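Local coordinates for protein superoxide dismutase (Leishmania major, PDB 4F2N) that probably converts superoxide into oxygen and hydrogen peroxide, using an iron ion held in each subunit of a two-subunit assembly, at residues B[152-157]-B[173-178]; B[190-195]-B[206-211]. All coordinates share one frame; numbering follows the deposited sequence.

Interaction 1 of 2, residues B[152-157]-B[173-178]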
# COMPACT_ATOMS: atom_id res chain seq x y z
N PHE B 152 6.56 -3.35 -4.91
CA PHE B 152 6.54 -1.96 -4.40
C PHE B 152 5.13 -1.57 -4.02
O PHE B 152 4.21 -1.72 -4.84
CB PHE B 152 7.07 -0.97 -5.45
CG PHE B 152 7.26 0.43 -4.93
CD1 PHE B 152 8.24 0.70 -3.98
CD2 PHE B 152 6.47 1.46 -5.37
CE1 PHE B 152 8.43 2.00 -3.50
CE2 PHE B 152 6.66 2.76 -4.90
CZ PHE B 152 7.63 3.02 -3.96
N GLY B 153 4.95 -1.06 -2.81
CA GLY B 153 3.62 -0.59 -2.34
C GLY B 153 2.81 -1.73 -1.77
O GLY B 153 3.38 -2.71 -1.18
N SER B 154 1.49 -1.65 -1.93
CA SER B 154 0.60 -2.72 -1.44
C SER B 154 0.41 -3.78 -2.50
O SER B 154 0.37 -3.47 -3.71
CB SER B 154 -0.78 -2.15 -1.10
OG SER B 154 -0.67 -0.99 -0.28
N GLY B 155 0.24 -5.02 -2.09
CA GLY B 155 -0.22 -6.04 -3.06
C GLY B 155 -0.11 -7.45 -2.52
O GLY B 155 -0.10 -7.65 -1.30
N TRP B 156 0.06 -8.39 -3.44
CA TRP B 156 -0.01 -9.82 -3.18
C TRP B 156 1.06 -10.51 -3.98
O TRP B 156 1.37 -10.11 -5.14
CB TRP B 156 -1.40 -10.36 -3.62
CG TRP B 156 -2.54 -9.72 -2.86
CD1 TRP B 156 -3.18 -8.51 -3.15
CD2 TRP B 156 -3.21 -10.23 -1.65
NE1 TRP B 156 -4.17 -8.24 -2.22
CE2 TRP B 156 -4.21 -9.23 -1.28
CE3 TRP B 156 -3.06 -11.37 -0.85
CZ2 TRP B 156 -5.04 -9.39 -0.20
CZ3 TRP B 156 -3.91 -11.53 0.27
CH2 TRP B 156 -4.87 -10.56 0.58
N THR B 157 1.62 -11.56 -3.40
CA THR B 157 2.54 -12.43 -4.12
C THR B 157 1.91 -13.83 -4.18
O THR B 157 1.38 -14.34 -3.18
CB THR B 157 3.90 -12.47 -3.42
OG1 THR B 157 4.43 -11.15 -3.41
CG2 THR B 157 4.89 -13.38 -4.17
N THR B 173 1.14 -9.06 -7.71
CA THR B 173 0.18 -8.08 -8.19
C THR B 173 0.22 -6.84 -7.27
O THR B 173 0.68 -6.92 -6.12
CB THR B 173 -1.25 -8.64 -8.25
OG1 THR B 173 -1.62 -9.16 -6.95
CG2 THR B 173 -1.38 -9.77 -9.34
N SER B 174 -0.26 -5.72 -7.79
CA SER B 174 -0.34 -4.47 -7.04
C SER B 174 -1.79 -4.31 -6.49
O SER B 174 -2.76 -4.56 -7.23
CB SER B 174 -0.01 -3.30 -7.99
OG SER B 174 -0.33 -2.02 -7.43
N ASN B 175 -1.90 -3.85 -5.25
CA ASN B 175 -3.21 -3.43 -4.69
C ASN B 175 -4.22 -4.59 -4.66
O ASN B 175 -3.98 -5.54 -3.92
CB ASN B 175 -3.77 -2.18 -5.39
CG ASN B 175 -2.90 -0.94 -5.09
OD1 ASN B 175 -2.07 -0.99 -4.19
ND2 ASN B 175 -3.09 0.16 -5.85
N ALA B 176 -5.31 -4.51 -5.43
CA ALA B 176 -6.31 -5.59 -5.43
C ALA B 176 -6.08 -6.60 -6.56
O ALA B 176 -6.87 -7.53 -6.72
CB ALA B 176 -7.73 -5.03 -5.50
N GLY B 177 -5.02 -6.42 -7.33
CA GLY B 177 -4.76 -7.31 -8.46
C GLY B 177 -4.74 -8.77 -8.13
O GLY B 177 -4.26 -9.19 -7.08
N CYS B 178 -5.24 -9.56 -9.07
CA CYS B 178 -5.52 -10.96 -8.84
C CYS B 178 -5.16 -11.72 -10.13
O CYS B 178 -5.65 -11.36 -11.21
CB CYS B 178 -7.03 -10.96 -8.61
SG CYS B 178 -7.71 -12.52 -8.17
O HOH W 1 1.38 -1.48 -5.40
O HOH W 2 -0.11 0.38 -3.13
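The carbonyl oxygen of S154 is gripped from two quarters: N175 N donates to S154 O over 2.8 Å in a nearly straight bond (174° at the hydrogen), and water 1 lies within hydrogen-bonding distance of the same oxygen. N175 N stands well above the carbonyl plane. Water 1 also reaches F152 O and S174 OG, and its protons may be shared among these acceptors; water 2 accepts from S154 N and lies within hydrogen-bonding distance of N175 OD1. Both waters stitch the loop residues F152 and S154 to the turn. Further along, W156 and T173 form an antiparallel hydrogen-bonded pair, T173 N lying 2.8 Å from W156 O and W156 N 3.1 Å from T173 O. The neighbouring G155–S174 pair is non-hydrogen-bonded and tight: G155 CA makes a CA-H...O contact of 3.3 Å with T173 O, and a CB on G155 would clash with that oxygen. A type II' turn, S174 to G177, follows at once. T173 OG1 lies between the backbone N and carbonyl carbon (chi1 55°), which lets it donate to G177 O at 2.6 Å and rest 3.5 Å from W156 CB; it is also hydrogen-bonded by W158 NE1. W156 CD1 is 3.2 Å from N175 O, which lies in the ring plane and accepts from W193 NE1. W156 NE1 hydrogen-bonds Q104 OE1, and S154 OG hydrogen-bonds S154 OG of the second subunit. Carbonyls and waters thus fix the open end of the hairpin, where strand 155-161 begins and 168-174 finishes, and N175 O and T173 OG1 border the indole edge, consistent with W156 being held in a defined orientation near the iron.

Interaction 2 of 2, residues B[190-195]-B[206-211]. With FE2 (Fe (II) ion), chain N.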
# COMPACT_ATOMS: atom_id res chain seq x y z
N ALA B 190 0.53 -14.71 -0.52
CA ALA B 190 0.93 -13.98 0.69
C ALA B 190 0.50 -12.54 0.49
O ALA B 190 0.82 -11.92 -0.54
CB ALA B 190 2.44 -14.05 0.90
N ASP B 191 -0.25 -12.03 1.44
CA ASP B 191 -0.65 -10.60 1.43
C ASP B 191 0.59 -9.78 1.80
O ASP B 191 1.20 -10.03 2.85
CB ASP B 191 -1.73 -10.41 2.52
CG ASP B 191 -2.39 -9.05 2.48
OD1 ASP B 191 -2.02 -8.20 1.63
OD2 ASP B 191 -3.35 -8.84 3.28
N VAL B 192 0.99 -8.83 0.95
CA VAL B 192 2.08 -7.93 1.34
C VAL B 192 1.63 -6.46 1.38
O VAL B 192 2.46 -5.54 1.35
CB VAL B 192 3.38 -8.12 0.54
CG1 VAL B 192 3.97 -9.50 0.78
CG2 VAL B 192 3.08 -7.97 -0.94
N TRP B 193 0.32 -6.21 1.49
CA TRP B 193 -0.12 -4.92 2.04
C TRP B 193 0.53 -4.78 3.38
O TRP B 193 0.63 -5.78 4.13
CB TRP B 193 -1.63 -4.91 2.22
CG TRP B 193 -2.40 -4.66 0.93
CD1 TRP B 193 -2.44 -5.46 -0.21
CD2 TRP B 193 -3.36 -3.60 0.70
NE1 TRP B 193 -3.31 -4.93 -1.16
CE2 TRP B 193 -3.90 -3.80 -0.66
CE3 TRP B 193 -3.80 -2.49 1.46
CZ2 TRP B 193 -4.83 -2.92 -1.22
CZ3 TRP B 193 -4.75 -1.61 0.88
CH2 TRP B 193 -5.25 -1.83 -0.43
N GLU B 194 0.92 -3.56 3.75
CA GLU B 194 1.65 -3.36 5.00
C GLU B 194 0.83 -3.75 6.21
O GLU B 194 1.38 -4.22 7.22
CB GLU B 194 2.16 -1.91 5.15
CG GLU B 194 3.26 -1.58 4.14
CD GLU B 194 3.76 -0.14 4.26
OE1 GLU B 194 2.93 0.82 4.21
OE2 GLU B 194 5.02 0.03 4.35
N HIS B 195 -0.49 -3.59 6.12
CA HIS B 195 -1.36 -4.02 7.22
C HIS B 195 -1.30 -5.51 7.49
O HIS B 195 -1.70 -5.93 8.59
CB HIS B 195 -2.84 -3.57 7.02
CG HIS B 195 -3.57 -4.32 5.93
ND1 HIS B 195 -4.10 -3.69 4.83
CD2 HIS B 195 -3.89 -5.69 5.80
CE1 HIS B 195 -4.71 -4.62 4.04
NE2 HIS B 195 -4.57 -5.84 4.62
N ALA B 206 10.52 -8.54 5.08
CA ALA B 206 11.35 -9.71 4.74
C ALA B 206 11.25 -10.80 5.80
O ALA B 206 11.13 -11.99 5.49
CB ALA B 206 12.81 -9.30 4.53
N ASP B 207 11.31 -10.39 7.06
CA ASP B 207 11.18 -11.34 8.18
C ASP B 207 9.79 -11.98 8.21
O ASP B 207 9.65 -13.17 8.49
CB ASP B 207 11.42 -10.62 9.48
CG ASP B 207 12.86 -10.19 9.64
OD1 ASP B 207 13.73 -10.67 8.87
OD2 ASP B 207 13.14 -9.41 10.57
N TYR B 208 8.76 -11.17 7.96
CA TYR B 208 7.39 -11.68 7.88
C TYR B 208 7.27 -12.81 6.85
O TYR B 208 6.79 -13.90 7.16
CB TYR B 208 6.43 -10.52 7.55
CG TYR B 208 5.12 -10.89 6.84
CD1 TYR B 208 4.12 -11.67 7.49
CD2 TYR B 208 4.85 -10.40 5.56
CE1 TYR B 208 2.92 -11.98 6.84
CE2 TYR B 208 3.65 -10.68 4.92
CZ TYR B 208 2.68 -11.45 5.56
OH TYR B 208 1.47 -11.73 4.92
N LEU B 209 7.73 -12.55 5.62
CA LEU B 209 7.70 -13.54 4.56
C LEU B 209 8.51 -14.81 4.86
O LEU B 209 8.05 -15.92 4.54
CB LEU B 209 8.15 -12.91 3.22
CG LEU B 209 7.15 -11.89 2.69
CD1 LEU B 209 7.82 -11.06 1.61
CD2 LEU B 209 5.90 -12.57 2.13
N LYS B 210 9.68 -14.65 5.49
CA LYS B 210 10.47 -15.81 5.89
C LYS B 210 9.72 -16.62 6.97
O LYS B 210 9.73 -17.86 6.95
CB LYS B 210 11.86 -15.39 6.40
N GLU B 211 9.06 -15.94 7.91
CA GLU B 211 8.42 -16.68 9.00
C GLU B 211 7.08 -17.27 8.57
O GLU B 211 6.64 -18.27 9.12
CB GLU B 211 8.29 -15.80 10.26
CG GLU B 211 9.66 -15.45 10.85
CD GLU B 211 9.60 -14.67 12.16
OE1 GLU B 211 8.55 -14.72 12.85
OE2 GLU B 211 10.61 -14.01 12.51
FE FE2 N . -4.84 -7.68 3.69
O HOH W 3 -4.65 -6.74 1.65
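The Y208 ring meets segment 190-195 with its edge, D191 O and V192 CG1 both lying near the ring plane, while Y197 packs against the same ring. Two other flat groups belong to the metal side: W193 has the O of water 3 over one face, 3.1 Å above the ring plane and offset toward the rim, and H195 has W193 CB over one of its faces. Y208 OH donates to D191 O across 2.7 Å, in the carbonyl plane and at a C=O...O angle of 146°. The ring gets there because CG is anti to the backbone N (chi1 154°), which sends the phenol from the helix toward the strand end. Beside this polar tip is an apolar patch: L209 CD2 touches V192 CG1 at 3.9 Å and A190 CB at 4.0 Å, the V192 and L209 side chains crossing at about a right angle. Helix 137-149 adds F144 against A190 and V149 against L209. On the carboxylate, the two oxygens divide the work. D191 OD2 binds the iron at 1.9 Å, whereas D191 OD1 accepts from W193 N over 3.1 Å in an Asx turn, the donor standing above the carboxylate plane, and takes a weak bond from water 3. H195 NE2 ligates the iron at 2.1 Å. Y208 is thus a second-shell residue, its hydroxyl bonded to the backbone of ligand D191, and probably helps position it. With H58, H108 and water 3 completing the sphere, three histidines, one aspartate and a solvent ligand make the five-coordinate site of iron and manganese superoxide dismutases.

Interactions 1 and 2 have centres 12 Å apart and meet through strand 155-161, which lies between strands 168-174 and 185-191 in the antiparallel sheet. Probable backbone hydrogen bonds join them: G155 O to V192 N and T157 O to A190 N, both 2.8 Å. Side chains continue the junction, W156 CZ3 resting 3.3 Å from D191 CB. The W156 side chain comes within about 4 Å of the iron at nearest atoms, so through W156 interaction 1 borders the site to which interaction 2 supplies two ligands. Both also reach the second subunit: F152 meets W193 of that subunit edge-to-face, and E194 hydrogen-bonds H195 of the second subunit, tying the metal site to the dimer interface.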